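Local coordinates for protection of telomeres protein 1 (Schizosaccharomyces pombe, PDB 7CUI) that binds single-stranded telomeric DNA, protects the 3' overhang at chromosome ends and regulates telomerase and telomere length, at residues V168-P173 / L184-K189; P95-D100 / R190-G195; T32-I37 / L84-V89; V55-F60 / P162-Y167. All coordinates share one frame; numbering follows the deposited sequence.

Contact 1: residues V168-P173 / L184-K189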
loop_
_atom_site.group_PDB
_atom_site.type_symbol
_atom_site.label_atom_id
_atom_site.label_comp_id
_atom_site.label_asym_id
_atom_site.label_seq_id
_atom_site.Cartn_x
_atom_site.Cartn_y
_atom_site.Cartn_z
ATOM N N VAL A 168 4.981 8.326 -1.031
ATOM C CA VAL A 168 4.255 7.819 -2.186
ATOM C C VAL A 168 4.796 8.484 -3.446
ATOM O O VAL A 168 5.127 9.667 -3.436
ATOM C CB VAL A 168 2.728 8.002 -2.061
ATOM C CG1 VAL A 168 2.168 7.311 -0.827
ATOM C CG2 VAL A 168 2.300 9.464 -2.112
ATOM N N LYS A 169 4.896 7.693 -4.520
ATOM C CA LYS A 169 5.191 8.225 -5.839
ATOM C C LYS A 169 3.923 8.176 -6.686
ATOM O O LYS A 169 3.311 7.123 -6.843
ATOM C CB LYS A 169 6.399 7.528 -6.476
ATOM C CG LYS A 169 6.403 6.006 -6.456
ATOM C CD LYS A 169 7.759 5.428 -6.803
ATOM C CE LYS A 169 7.879 3.963 -6.447
ATOM N NZ LYS A 169 9.248 3.446 -6.689
ATOM N N GLU A 170 3.534 9.347 -7.196
ATOM C CA GLU A 170 2.339 9.530 -8.002
ATOM C C GLU A 170 2.728 9.398 -9.470
ATOM O O GLU A 170 3.754 9.931 -9.885
ATOM C CB GLU A 170 1.772 10.923 -7.724
ATOM C CG GLU A 170 0.390 11.172 -8.302
ATOM C CD GLU A 170 -0.217 12.480 -7.822
ATOM O OE1 GLU A 170 0.525 13.300 -7.252
ATOM O OE2 GLU A 170 -1.431 12.674 -8.008
ATOM N N TYR A 171 1.898 8.691 -10.243
ATOM C CA TYR A 171 2.212 8.374 -11.627
ATOM C C TYR A 171 0.941 7.950 -12.354
ATOM O O TYR A 171 -0.082 7.696 -11.725
ATOM C CB TYR A 171 3.243 7.243 -11.698
ATOM C CG TYR A 171 2.725 5.910 -11.218
ATOM C CD1 TYR A 171 2.624 5.629 -9.864
ATOM C CD2 TYR A 171 2.317 4.933 -12.115
ATOM C CE1 TYR A 171 2.131 4.415 -9.415
ATOM C CE2 TYR A 171 1.827 3.711 -11.683
ATOM C CZ TYR A 171 1.738 3.450 -10.326
ATOM O OH TYR A 171 1.260 2.250 -9.886
ATOM N N ILE A 172 1.031 7.857 -13.684
ATOM C CA ILE A 172 -0.088 7.456 -14.522
ATOM C C ILE A 172 0.355 6.263 -15.364
ATOM O O ILE A 172 1.144 6.437 -16.294
ATOM C CB ILE A 172 -0.534 8.628 -15.423
ATOM C CG1 ILE A 172 -0.843 9.895 -14.619
ATOM C CG2 ILE A 172 -1.704 8.218 -16.310
ATOM C CD1 ILE A 172 -0.713 11.182 -15.412
ATOM N N PRO A 173 -0.127 5.023 -15.098
ATOM C CA PRO A 173 0.327 3.868 -15.870
ATOM C C PRO A 173 -0.421 3.763 -17.195
ATOM O O PRO A 173 -1.475 4.375 -17.374
ATOM C CB PRO A 173 -0.044 2.689 -14.962
ATOM C CG PRO A 173 -1.307 3.157 -14.272
ATOM C CD PRO A 173 -1.126 4.653 -14.081
ATOM N N LEU A 184 -7.522 11.682 -20.528
ATOM C CA LEU A 184 -6.684 11.348 -19.381
ATOM C C LEU A 184 -7.095 12.223 -18.194
ATOM O O LEU A 184 -6.897 13.437 -18.209
ATOM C CB LEU A 184 -5.203 11.564 -19.730
ATOM C CG LEU A 184 -4.553 10.527 -20.653
ATOM C CD1 LEU A 184 -3.171 10.985 -21.105
ATOM C CD2 LEU A 184 -4.472 9.158 -19.985
ATOM N N THR A 185 -7.673 11.585 -17.169
ATOM C CA THR A 185 -8.256 12.276 -16.026
ATOM C C THR A 185 -7.494 11.910 -14.751
ATOM O O THR A 185 -6.456 11.252 -14.808
ATOM C CB THR A 185 -9.757 11.970 -15.908
ATOM O OG1 THR A 185 -9.941 10.625 -15.463
ATOM C CG2 THR A 185 -10.512 12.180 -17.204
ATOM N N PHE A 186 -8.029 12.332 -13.599
ATOM C CA PHE A 186 -7.385 12.083 -12.321
ATOM C C PHE A 186 -7.634 10.650 -11.858
ATOM O O PHE A 186 -6.863 10.115 -11.064
ATOM C CB PHE A 186 -7.885 13.067 -11.264
ATOM C CG PHE A 186 -6.852 13.425 -10.226
ATOM C CD1 PHE A 186 -5.784 14.249 -10.551
ATOM C CD2 PHE A 186 -6.947 12.943 -8.929
ATOM C CE1 PHE A 186 -4.831 14.586 -9.602
ATOM C CE2 PHE A 186 -5.993 13.282 -7.981
ATOM C CZ PHE A 186 -4.937 14.101 -8.318
ATOM N N LEU A 187 -8.732 10.058 -12.347
ATOM C CA LEU A 187 -9.066 8.665 -12.098
ATOM C C LEU A 187 -7.953 7.758 -12.621
ATOM O O LEU A 187 -7.936 6.563 -12.327
ATOM C CB LEU A 187 -10.387 8.333 -12.804
ATOM C CG LEU A 187 -11.673 8.614 -12.024
ATOM C CD1 LEU A 187 -12.884 8.089 -12.786
ATOM C CD2 LEU A 187 -11.622 8.007 -10.627
ATOM N N GLN A 188 -7.036 8.336 -13.406
ATOM C CA GLN A 188 -6.029 7.563 -14.116
ATOM C C GLN A 188 -4.704 7.582 -13.359
ATOM O O GLN A 188 -3.759 6.902 -13.750
ATOM C CB GLN A 188 -5.864 8.061 -15.554
ATOM C CG GLN A 188 -6.854 7.445 -16.537
ATOM C CD GLN A 188 -8.192 8.142 -16.545
ATOM O OE1 GLN A 188 -8.320 9.283 -16.117
ATOM N NE2 GLN A 188 -9.207 7.455 -17.041
ATOM N N LYS A 189 -4.643 8.354 -12.270
ATOM C CA LYS A 189 -3.442 8.393 -11.451
ATOM C C LYS A 189 -3.445 7.219 -10.474
ATOM O O LYS A 189 -4.499 6.792 -10.005
ATOM C CB LYS A 189 -3.317 9.739 -10.731
ATOM C CG LYS A 189 -2.931 10.914 -11.620
ATOM C CD LYS A 189 -2.751 12.207 -10.854
ATOM C CE LYS A 189 -1.946 13.256 -11.593
ATOM N NZ LYS A 189 -0.495 12.952 -11.596
#

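Contact 2: residues P95-D100 / R190-G195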
loop_
_atom_site.group_PDB
_atom_site.type_symbol
_atom_site.label_atom_id
_atom_site.label_comp_id
_atom_site.label_asym_id
_atom_site.label_seq_id
_atom_site.Cartn_x
_atom_site.Cartn_y
_atom_site.Cartn_z
ATOM N N PRO A 95 -5.571 5.171 -1.919
ATOM C CA PRO A 95 -5.068 3.815 -2.126
ATOM C C PRO A 95 -3.600 3.859 -2.543
ATOM O O PRO A 95 -3.256 4.419 -3.581
ATOM C CB PRO A 95 -5.971 3.275 -3.244
ATOM C CG PRO A 95 -6.344 4.503 -4.054
ATOM C CD PRO A 95 -6.304 5.676 -3.093
ATOM N N VAL A 96 -2.750 3.277 -1.699
ATOM C CA VAL A 96 -1.310 3.258 -1.887
ATOM C C VAL A 96 -0.899 1.820 -2.210
ATOM O O VAL A 96 -1.117 0.901 -1.417
ATOM C CB VAL A 96 -0.591 3.793 -0.631
ATOM C CG1 VAL A 96 0.923 3.691 -0.744
ATOM C CG2 VAL A 96 -1.016 5.214 -0.283
ATOM N N ILE A 97 -0.315 1.633 -3.397
ATOM C CA ILE A 97 0.058 0.314 -3.879
ATOM C C ILE A 97 1.478 -0.009 -3.420
ATOM O O ILE A 97 2.395 0.790 -3.612
ATOM C CB ILE A 97 -0.063 0.239 -5.414
ATOM C CG1 ILE A 97 -1.508 0.407 -5.886
ATOM C CG2 ILE A 97 0.551 -1.048 -5.946
ATOM C CD1 ILE A 97 -1.636 0.749 -7.358
ATOM N N PHE A 98 1.641 -1.197 -2.825
ATOM C CA PHE A 98 2.951 -1.771 -2.576
ATOM C C PHE A 98 3.178 -2.932 -3.542
ATOM O O PHE A 98 2.463 -3.933 -3.510
ATOM C CB PHE A 98 3.113 -2.172 -1.107
ATOM C CG PHE A 98 3.243 -0.988 -0.186
ATOM C CD1 PHE A 98 2.114 -0.368 0.332
ATOM C CD2 PHE A 98 4.491 -0.460 0.132
ATOM C CE1 PHE A 98 2.232 0.740 1.158
ATOM C CE2 PHE A 98 4.606 0.648 0.963
ATOM C CZ PHE A 98 3.475 1.243 1.476
ATOM N N PHE A 99 4.192 -2.772 -4.392
ATOM C CA PHE A 99 4.500 -3.696 -5.467
ATOM C C PHE A 99 5.977 -4.076 -5.379
ATOM O O PHE A 99 6.821 -3.233 -5.064
ATOM C CB PHE A 99 4.163 -3.031 -6.805
ATOM C CG PHE A 99 4.368 -3.890 -8.026
ATOM C CD1 PHE A 99 3.575 -5.006 -8.247
ATOM C CD2 PHE A 99 5.347 -3.584 -8.962
ATOM C CE1 PHE A 99 3.762 -5.805 -9.368
ATOM C CE2 PHE A 99 5.534 -4.384 -10.083
ATOM C CZ PHE A 99 4.740 -5.491 -10.287
ATOM N N ASP A 100 6.259 -5.364 -5.614
ATOM C CA ASP A 100 7.599 -5.869 -5.876
ATOM C C ASP A 100 8.588 -5.390 -4.808
ATOM O O ASP A 100 8.384 -5.640 -3.623
ATOM C CB ASP A 100 8.023 -5.578 -7.320
ATOM C CG ASP A 100 9.062 -6.544 -7.861
ATOM O OD1 ASP A 100 9.542 -7.398 -7.080
ATOM O OD2 ASP A 100 9.384 -6.438 -9.063
ATOM N N ARG A 190 -2.242 6.703 -10.196
ATOM C CA ARG A 190 -2.002 5.689 -9.182
ATOM C C ARG A 190 -0.931 6.204 -8.222
ATOM O O ARG A 190 -0.104 7.032 -8.598
ATOM C CB ARG A 190 -1.526 4.387 -9.837
ATOM C CG ARG A 190 -2.594 3.316 -10.026
ATOM C CD ARG A 190 -3.917 3.833 -10.551
ATOM N NE ARG A 190 -4.839 2.793 -10.978
ATOM C CZ ARG A 190 -6.001 3.027 -11.577
ATOM N NH1 ARG A 190 -6.385 4.270 -11.820
ATOM N NH2 ARG A 190 -6.773 2.017 -11.936
ATOM N N TRP A 191 -0.956 5.701 -6.982
ATOM C CA TRP A 191 0.065 6.014 -5.994
ATOM C C TRP A 191 0.760 4.736 -5.541
ATOM O O TRP A 191 0.115 3.711 -5.331
ATOM C CB TRP A 191 -0.533 6.752 -4.796
ATOM C CG TRP A 191 -1.086 8.093 -5.154
ATOM C CD1 TRP A 191 -0.451 9.297 -5.066
ATOM C CD2 TRP A 191 -2.393 8.358 -5.688
ATOM N NE1 TRP A 191 -1.278 10.296 -5.503
ATOM C CE2 TRP A 191 -2.477 9.753 -5.889
ATOM C CE3 TRP A 191 -3.497 7.560 -6.012
ATOM C CZ2 TRP A 191 -3.625 10.360 -6.397
ATOM C CZ3 TRP A 191 -4.630 8.161 -6.516
ATOM C CH2 TRP A 191 -4.692 9.544 -6.703
ATOM N N ARG A 192 2.079 4.833 -5.348
ATOM C CA ARG A 192 2.895 3.691 -4.980
ATOM C C ARG A 192 3.751 4.034 -3.764
ATOM O O ARG A 192 4.515 4.996 -3.794
ATOM C CB ARG A 192 3.762 3.284 -6.173
ATOM C CG ARG A 192 3.202 2.116 -6.968
ATOM C CD ARG A 192 4.158 0.949 -6.870
ATOM N NE ARG A 192 4.844 0.716 -8.130
ATOM C CZ ARG A 192 6.098 0.293 -8.255
ATOM N NH1 ARG A 192 6.848 0.081 -7.187
ATOM N NH2 ARG A 192 6.602 0.097 -9.459
ATOM N N GLY A 193 3.622 3.229 -2.703
ATOM C CA GLY A 193 4.455 3.386 -1.522
ATOM C C GLY A 193 5.911 3.040 -1.819
ATOM O O GLY A 193 6.184 2.241 -2.714
ATOM N N PHE A 194 6.831 3.655 -1.063
ATOM C CA PHE A 194 8.247 3.337 -1.151
ATOM C C PHE A 194 8.998 3.954 0.028
ATOM O O PHE A 194 8.452 4.787 0.750
ATOM C CB PHE A 194 8.833 3.840 -2.475
ATOM C CG PHE A 194 9.019 5.335 -2.542
ATOM C CD1 PHE A 194 7.967 6.166 -2.896
ATOM C CD2 PHE A 194 10.247 5.909 -2.242
ATOM C CE1 PHE A 194 8.141 7.540 -2.955
ATOM C CE2 PHE A 194 10.421 7.282 -2.295
ATOM C CZ PHE A 194 9.367 8.096 -2.654
ATOM N N GLY A 195 10.261 3.540 0.195
ATOM C CA GLY A 195 11.179 4.120 1.165
ATOM C C GLY A 195 10.656 4.024 2.597
ATOM O O GLY A 195 10.831 4.944 3.394
#

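Contact 3: residues T32-I37 / L84-V89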
loop_
_atom_site.group_PDB
_atom_site.type_symbol
_atom_site.label_atom_id
_atom_site.label_comp_id
_atom_site.label_asym_id
_atom_site.label_seq_id
_atom_site.Cartn_x
_atom_site.Cartn_y
_atom_site.Cartn_z
ATOM N N THR A 32 2.863 16.814 3.613
ATOM C CA THR A 32 1.628 17.397 3.097
ATOM C C THR A 32 0.448 16.496 3.469
ATOM O O THR A 32 0.600 15.602 4.298
ATOM C CB THR A 32 1.703 17.688 1.590
ATOM O OG1 THR A 32 1.864 16.453 0.893
ATOM C CG2 THR A 32 2.792 18.670 1.206
ATOM N N THR A 33 -0.728 16.736 2.868
ATOM C CA THR A 33 -1.925 15.974 3.201
ATOM C C THR A 33 -2.554 15.365 1.951
ATOM O O THR A 33 -2.270 15.791 0.834
ATOM C CB THR A 33 -2.999 16.828 3.889
ATOM O OG1 THR A 33 -3.485 17.762 2.922
ATOM C CG2 THR A 33 -2.516 17.532 5.139
ATOM N N ILE A 34 -3.441 14.386 2.173
ATOM C CA ILE A 34 -4.156 13.697 1.111
ATOM C C ILE A 34 -5.152 14.659 0.466
ATOM O O ILE A 34 -5.444 14.539 -0.724
ATOM C CB ILE A 34 -4.824 12.407 1.636
ATOM C CG1 ILE A 34 -3.781 11.385 2.099
ATOM C CG2 ILE A 34 -5.762 11.808 0.597
ATOM C CD1 ILE A 34 -4.345 10.207 2.868
ATOM N N SER A 35 -5.655 15.619 1.256
ATOM C CA SER A 35 -6.565 16.629 0.743
ATOM C C SER A 35 -5.860 17.466 -0.321
ATOM O O SER A 35 -6.436 17.726 -1.374
ATOM C CB SER A 35 -7.121 17.482 1.849
ATOM O OG SER A 35 -8.296 18.156 1.419
ATOM N N THR A 36 -4.606 17.846 -0.041
ATOM C CA THR A 36 -3.790 18.663 -0.930
ATOM C C THR A 36 -3.503 17.909 -2.228
ATOM O O THR A 36 -3.524 18.500 -3.310
ATOM C CB THR A 36 -2.498 19.118 -0.234
ATOM O OG1 THR A 36 -2.864 19.854 0.933
ATOM C CG2 THR A 36 -1.612 19.981 -1.105
ATOM N N ILE A 37 -3.243 16.601 -2.105
ATOM C CA ILE A 37 -2.890 15.754 -3.234
ATOM C C ILE A 37 -4.059 15.681 -4.215
ATOM O O ILE A 37 -3.845 15.725 -5.424
ATOM C CB ILE A 37 -2.425 14.360 -2.753
ATOM C CG1 ILE A 37 -1.025 14.414 -2.136
ATOM C CG2 ILE A 37 -2.510 13.317 -3.863
ATOM C CD1 ILE A 37 -0.610 13.140 -1.438
ATOM N N LEU A 84 -2.811 -0.579 0.378
ATOM C CA LEU A 84 -3.307 -0.118 1.663
ATOM C C LEU A 84 -4.128 1.145 1.426
ATOM O O LEU A 84 -3.628 2.089 0.816
ATOM C CB LEU A 84 -2.112 0.213 2.561
ATOM C CG LEU A 84 -1.088 -0.896 2.777
ATOM C CD1 LEU A 84 -0.011 -0.432 3.748
ATOM C CD2 LEU A 84 -1.763 -2.153 3.300
ATOM N N LEU A 85 -5.380 1.151 1.901
ATOM C CA LEU A 85 -6.153 2.381 1.920
ATOM C C LEU A 85 -5.757 3.177 3.161
ATOM O O LEU A 85 -6.025 2.753 4.282
ATOM C CB LEU A 85 -7.650 2.058 1.927
ATOM C CG LEU A 85 -8.577 3.257 1.721
ATOM C CD1 LEU A 85 -8.365 3.885 0.351
ATOM C CD2 LEU A 85 -10.032 2.862 1.904
ATOM N N VAL A 86 -5.115 4.329 2.953
ATOM C CA VAL A 86 -4.578 5.085 4.074
ATOM C C VAL A 86 -5.410 6.349 4.301
ATOM O O VAL A 86 -6.072 6.833 3.386
ATOM C CB VAL A 86 -3.076 5.390 3.900
ATOM C CG1 VAL A 86 -2.239 4.121 3.838
ATOM C CG2 VAL A 86 -2.798 6.285 2.702
ATOM N N ARG A 87 -5.372 6.869 5.537
ATOM C CA ARG A 87 -6.115 8.060 5.923
ATOM C C ARG A 87 -5.209 9.013 6.699
ATOM O O ARG A 87 -4.402 8.591 7.526
ATOM C CB ARG A 87 -7.392 7.687 6.686
ATOM C CG ARG A 87 -7.986 8.801 7.537
ATOM C CD ARG A 87 -9.505 8.785 7.588
ATOM N NE ARG A 87 -10.075 7.507 8.005
ATOM C CZ ARG A 87 -11.340 7.123 7.808
ATOM N NH1 ARG A 87 -12.211 7.920 7.204
ATOM N NH2 ARG A 87 -11.723 5.926 8.226
ATOM N N ASP A 88 -5.401 10.306 6.427
ATOM C CA ASP A 88 -4.553 11.415 6.834
ATOM C C ASP A 88 -5.336 12.266 7.832
ATOM O O ASP A 88 -6.526 12.036 8.047
ATOM C CB ASP A 88 -4.189 12.218 5.581
ATOM C CG ASP A 88 -3.177 13.331 5.756
ATOM O OD1 ASP A 88 -3.535 14.344 6.382
ATOM O OD2 ASP A 88 -2.047 13.190 5.237
ATOM N N VAL A 89 -4.655 13.255 8.423
ATOM C CA VAL A 89 -5.238 14.239 9.326
ATOM C C VAL A 89 -6.503 14.856 8.721
ATOM O O VAL A 89 -7.405 15.255 9.453
ATOM C CB VAL A 89 -4.202 15.324 9.695
ATOM C CG1 VAL A 89 -4.774 16.366 10.640
ATOM C CG2 VAL A 89 -2.938 14.716 10.290
#

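Contact 4: residues V55-F60 / P162-Y167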
loop_
_atom_site.group_PDB
_atom_site.type_symbol
_atom_site.label_atom_id
_atom_site.label_comp_id
_atom_site.label_asym_id
_atom_site.label_seq_id
_atom_site.Cartn_x
_atom_site.Cartn_y
_atom_site.Cartn_z
ATOM N N VAL A 55 0.099 8.977 8.390
ATOM C CA VAL A 55 -1.036 8.224 7.885
ATOM C C VAL A 55 -1.388 7.054 8.807
ATOM O O VAL A 55 -0.605 6.659 9.672
ATOM C CB VAL A 55 -0.761 7.801 6.427
ATOM C CG1 VAL A 55 -0.371 6.338 6.270
ATOM C CG2 VAL A 55 -1.893 8.195 5.498
ATOM N N GLN A 56 -2.596 6.520 8.595
ATOM C CA GLN A 56 -3.172 5.399 9.318
ATOM C C GLN A 56 -3.774 4.463 8.275
ATOM O O GLN A 56 -4.369 4.931 7.308
ATOM C CB GLN A 56 -4.331 5.934 10.153
ATOM C CG GLN A 56 -4.366 5.451 11.590
ATOM C CD GLN A 56 -5.547 6.025 12.338
ATOM O OE1 GLN A 56 -6.302 6.852 11.821
ATOM N NE2 GLN A 56 -5.718 5.577 13.571
ATOM N N VAL A 57 -3.623 3.143 8.459
ATOM C CA VAL A 57 -4.226 2.206 7.522
ATOM C C VAL A 57 -5.676 1.969 7.929
ATOM O O VAL A 57 -5.965 1.698 9.096
ATOM C CB VAL A 57 -3.466 0.872 7.405
ATOM C CG1 VAL A 57 -4.119 -0.039 6.372
ATOM C CG2 VAL A 57 -1.995 1.070 7.074
ATOM N N VAL A 58 -6.565 2.024 6.933
ATOM C CA VAL A 58 -7.997 2.032 7.171
ATOM C C VAL A 58 -8.663 0.862 6.444
ATOM O O VAL A 58 -9.764 0.453 6.807
ATOM C CB VAL A 58 -8.571 3.415 6.803
ATOM C CG1 VAL A 58 -9.965 3.356 6.163
ATOM C CG2 VAL A 58 -8.547 4.349 8.010
ATOM N N ASP A 59 -7.975 0.317 5.431
ATOM C CA ASP A 59 -8.460 -0.804 4.640
ATOM C C ASP A 59 -7.293 -1.343 3.810
ATOM O O ASP A 59 -6.244 -0.702 3.744
ATOM C CB ASP A 59 -9.654 -0.391 3.768
ATOM C CG ASP A 59 -10.531 -1.546 3.310
ATOM O OD1 ASP A 59 -10.109 -2.701 3.461
ATOM O OD2 ASP A 59 -11.638 -1.278 2.810
ATOM N N PHE A 60 -7.475 -2.516 3.183
ATOM C CA PHE A 60 -6.466 -3.069 2.288
ATOM C C PHE A 60 -7.085 -4.033 1.274
ATOM O O PHE A 60 -8.202 -4.520 1.462
ATOM C CB PHE A 60 -5.336 -3.739 3.076
ATOM C CG PHE A 60 -5.756 -4.924 3.910
ATOM C CD1 PHE A 60 -6.006 -6.158 3.320
ATOM C CD2 PHE A 60 -5.894 -4.808 5.285
ATOM C CE1 PHE A 60 -6.387 -7.248 4.087
ATOM C CE2 PHE A 60 -6.271 -5.898 6.056
ATOM C CZ PHE A 60 -6.521 -7.115 5.455
ATOM N N PRO A 162 -2.093 2.023 14.044
ATOM C CA PRO A 162 -0.987 2.944 14.310
ATOM C C PRO A 162 -0.751 3.995 13.228
ATOM O O PRO A 162 -1.208 3.842 12.098
ATOM C CB PRO A 162 0.243 2.036 14.467
ATOM C CG PRO A 162 -0.137 0.731 13.802
ATOM C CD PRO A 162 -1.643 0.626 13.904
ATOM N N TRP A 163 -0.035 5.061 13.616
ATOM C CA TRP A 163 0.352 6.170 12.758
ATOM C C TRP A 163 1.800 5.997 12.318
ATOM O O TRP A 163 2.645 5.598 13.120
ATOM C CB TRP A 163 0.206 7.498 13.509
ATOM C CG TRP A 163 -1.209 7.937 13.694
ATOM C CD1 TRP A 163 -2.010 7.677 14.765
ATOM C CD2 TRP A 163 -1.999 8.709 12.772
ATOM N NE1 TRP A 163 -3.242 8.242 14.581
ATOM C CE2 TRP A 163 -3.267 8.882 13.369
ATOM C CE3 TRP A 163 -1.764 9.279 11.512
ATOM C CZ2 TRP A 163 -4.290 9.596 12.742
ATOM C CZ3 TRP A 163 -2.777 9.981 10.893
ATOM C CH2 TRP A 163 -4.024 10.138 11.503
ATOM N N PHE A 164 2.076 6.338 11.051
ATOM C CA PHE A 164 3.422 6.263 10.506
ATOM C C PHE A 164 3.545 7.206 9.312
ATOM O O PHE A 164 2.541 7.574 8.699
ATOM C CB PHE A 164 3.799 4.819 10.149
ATOM C CG PHE A 164 2.906 4.156 9.129
ATOM C CD1 PHE A 164 1.749 3.492 9.519
ATOM C CD2 PHE A 164 3.211 4.204 7.775
ATOM C CE1 PHE A 164 0.917 2.895 8.583
ATOM C CE2 PHE A 164 2.383 3.598 6.838
ATOM C CZ PHE A 164 1.239 2.941 7.243
ATOM N N ASP A 165 4.788 7.604 9.015
ATOM C CA ASP A 165 5.072 8.401 7.833
ATOM C C ASP A 165 5.233 7.458 6.646
ATOM O O ASP A 165 5.775 6.364 6.792
ATOM C CB ASP A 165 6.285 9.310 8.039
ATOM C CG ASP A 165 6.023 10.479 8.974
ATOM O OD1 ASP A 165 4.860 10.918 9.053
ATOM O OD2 ASP A 165 6.986 10.941 9.619
ATOM N N ILE A 166 4.743 7.889 5.478
ATOM C CA ILE A 166 4.761 7.089 4.262
ATOM C C ILE A 166 5.186 7.987 3.102
ATOM O O ILE A 166 4.760 9.137 3.028
ATOM C CB ILE A 166 3.370 6.453 4.022
ATOM C CG1 ILE A 166 3.356 5.454 2.863
ATOM C CG2 ILE A 166 2.304 7.520 3.832
ATOM C CD1 ILE A 166 4.312 4.306 3.036
ATOM N N TYR A 167 6.046 7.462 2.218
ATOM C CA TYR A 167 6.355 8.144 0.970
ATOM C C TYR A 167 5.556 7.498 -0.155
ATOM O O TYR A 167 5.477 6.275 -0.232
ATOM C CB TYR A 167 7.833 8.021 0.596
ATOM C CG TYR A 167 8.837 8.508 1.608
ATOM C CD1 TYR A 167 8.509 9.449 2.569
ATOM C CD2 TYR A 167 10.145 8.053 1.569
ATOM C CE1 TYR A 167 9.445 9.901 3.487
ATOM C CE2 TYR A 167 11.095 8.496 2.475
ATOM C CZ TYR A 167 10.744 9.426 3.437
ATOM O OH TYR A 167 11.676 9.860 4.334
#

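Contact 1: residues V168-P173 / L184-K189
E170 and K189 meet through opposite charges: a long salt bridge of 3.7 Å joins E170 OE2 to K189 NZ. Chi1 of -170° sets E170 CG anti to the backbone N, and the extended chain beyond CG brings OE2 beside K189. The K189 chain crosses it obliquely, so that its CD and CE methylenes also pass by OE2. OE1 of the same buried glutamate is taken by R49 and H51, an arrangement likely to keep it negatively charged. Apolar contact comes from I172, whose CG1 lies 3.8 Å from K189 CG; isoleucine suits this side, because the part of the lysine it meets is aliphatic. I172 CG2 and the ring carbon CD of P173 both approach the carbonyl oxygen of Q188, each at 3.5 Å. Backbone polarity enters where K189 CA makes a C-H...O contact of 3.4 Å with Y171 O, an oxygen that also accepts the backbone N-H of R190. Y171 OH bonds to the backbone of another protein's chain. Thus the returning loop settles beside the end of strand 163-171 just before entering strand 190-198, its antiparallel neighbour, while strand 49-73 lies on the far flank of E170.

Contact 2: residues P95-D100 / R190-G195
I97 pairs with R192 in a parallel bridge, gripped by the nearly straight I97 N to W191 O (2.9 Å) and the more bent G193 N to I97 O (2.9 Å), while the strand segments are strongly twisted, 55° apart. I97 O also receives a C-H...O contact from R192 CA. G193 has no side chain, which lets the F98 ring lie directly against its backbone: CA sits over the ring face, 4.1 Å from the centroid. V96 CG1, anti to its backbone N (chi1 176°), lies 3.4 Å from G193 N, so a compact branched residue fills the place beside the glycine. With I97 stands R192, whose guanidinium has CD2 of F99 over one face at 3.9 Å from NH2; the two planes are 70° apart, so this is no stack. Arginine suits the spot because its methylenes run past I97 while its tip reaches a salt bridge with D102. At the start of strand 190-198, CG of R190 touches CD1 of I97. R190 and R192 additionally bind another protein's chain. Strand 93-99 is flanked by strand 77-87, strand 190-198 by strand 163-171, and helix 100-107 packs on F98.

Contact 3: residues T32-I37 / L84-V89
D88 and I34 are brought together by two first torsions: D88 CG stands anti to its backbone N (chi1 -173°), placing CG beside T33 and I34, and I34 CG1 lies beside its own backbone N (chi1 -65°). The two side chains slide past each other in opposite directions, with I34 CD1 3.4 Å from D88 CB. The same methyl reaches V86 CG2 at 4.2 Å, giving the isoleucine a buried apolar partner beside the aspartate's methylene. T33 meets D88 at about a right angle, its CB 3.6 Å from OD1, while OD2 lies 3.6 Å from I34 N. A negative group this close to the first turn of the helix would be expected to interact favourably with the helix dipole. D88 OD1 accepts the backbone N-H of S90, the bond of an Asx turn, which steadies the carboxylate. T33 occupies the N-cap position of the helix, and a threonine suits it: its OG1 shares a 3.0 Å hydrogen bond with T36 OG1, either being able to donate, while its carbon branch remains for D88. Short helix 34-38 is thereby joined to the end of strand 77-87. I34 further packs on L53 of strand 49-73 and L94 of strand 93-99, I37 O accepts a bond from R49, and W191 of strand 190-198 packs on I37.

Contact 4: residues V55-F60 / P162-Y167
V55 and F164 form an antiparallel hydrogen-bonded pair where strands 49-73 and 163-171 meet to close a beta barrel. V55 N donates to F164 O (2.8 Å) and F164 N to V55 O (3.0 Å). On the face carrying V55 and F164, F164 CG sits between backbone N and carbonyl carbon (chi1 60°), the base of a ring over which V55 CG1 lies, 4.2 Å from its centroid, also meeting I166 CG2 at 3.8 Å. V57 CG2 comes in at the ring's edge, 3.7 Å from CZ: branched valines fit round one flat group. On the other face Q56 lays CG over the five-membered ring of W163 (4.2 Å to the centroid), and its amide stacks on the indole with the planes 17° apart, while NE2 bonds to T161 O. The strands then diverge, their segments 108° apart, and V58 and D59 both face L85 in a classic beta bulge. A long, bulged first barrel strand, pairing with two others and curling the sheet, is characteristic of the OB fold.

Contact 2 is buried near the centre of the protein's C-terminal part, contact 4 lies almost as centrally, and contacts 1 and 3 are more peripheral, joining a loop and a short helix to the sheet. The two central contacts rest on backbone pairing, parallel in one and antiparallel in the other, with aromatic faces packed against aliphatic groups; the outer pair rely mainly on side chains, carboxylates among them, and contact 1 adds backbone carbonyls. Strand 163-171 runs through 1 and 4, and its neighbour 190-198, used by contact 2, bonds to each. Contacts 3 and 4 share the pairing of strands 49-73 and 77-87. Contacts 1 and 2 border another protein's chain more than 3 and 4.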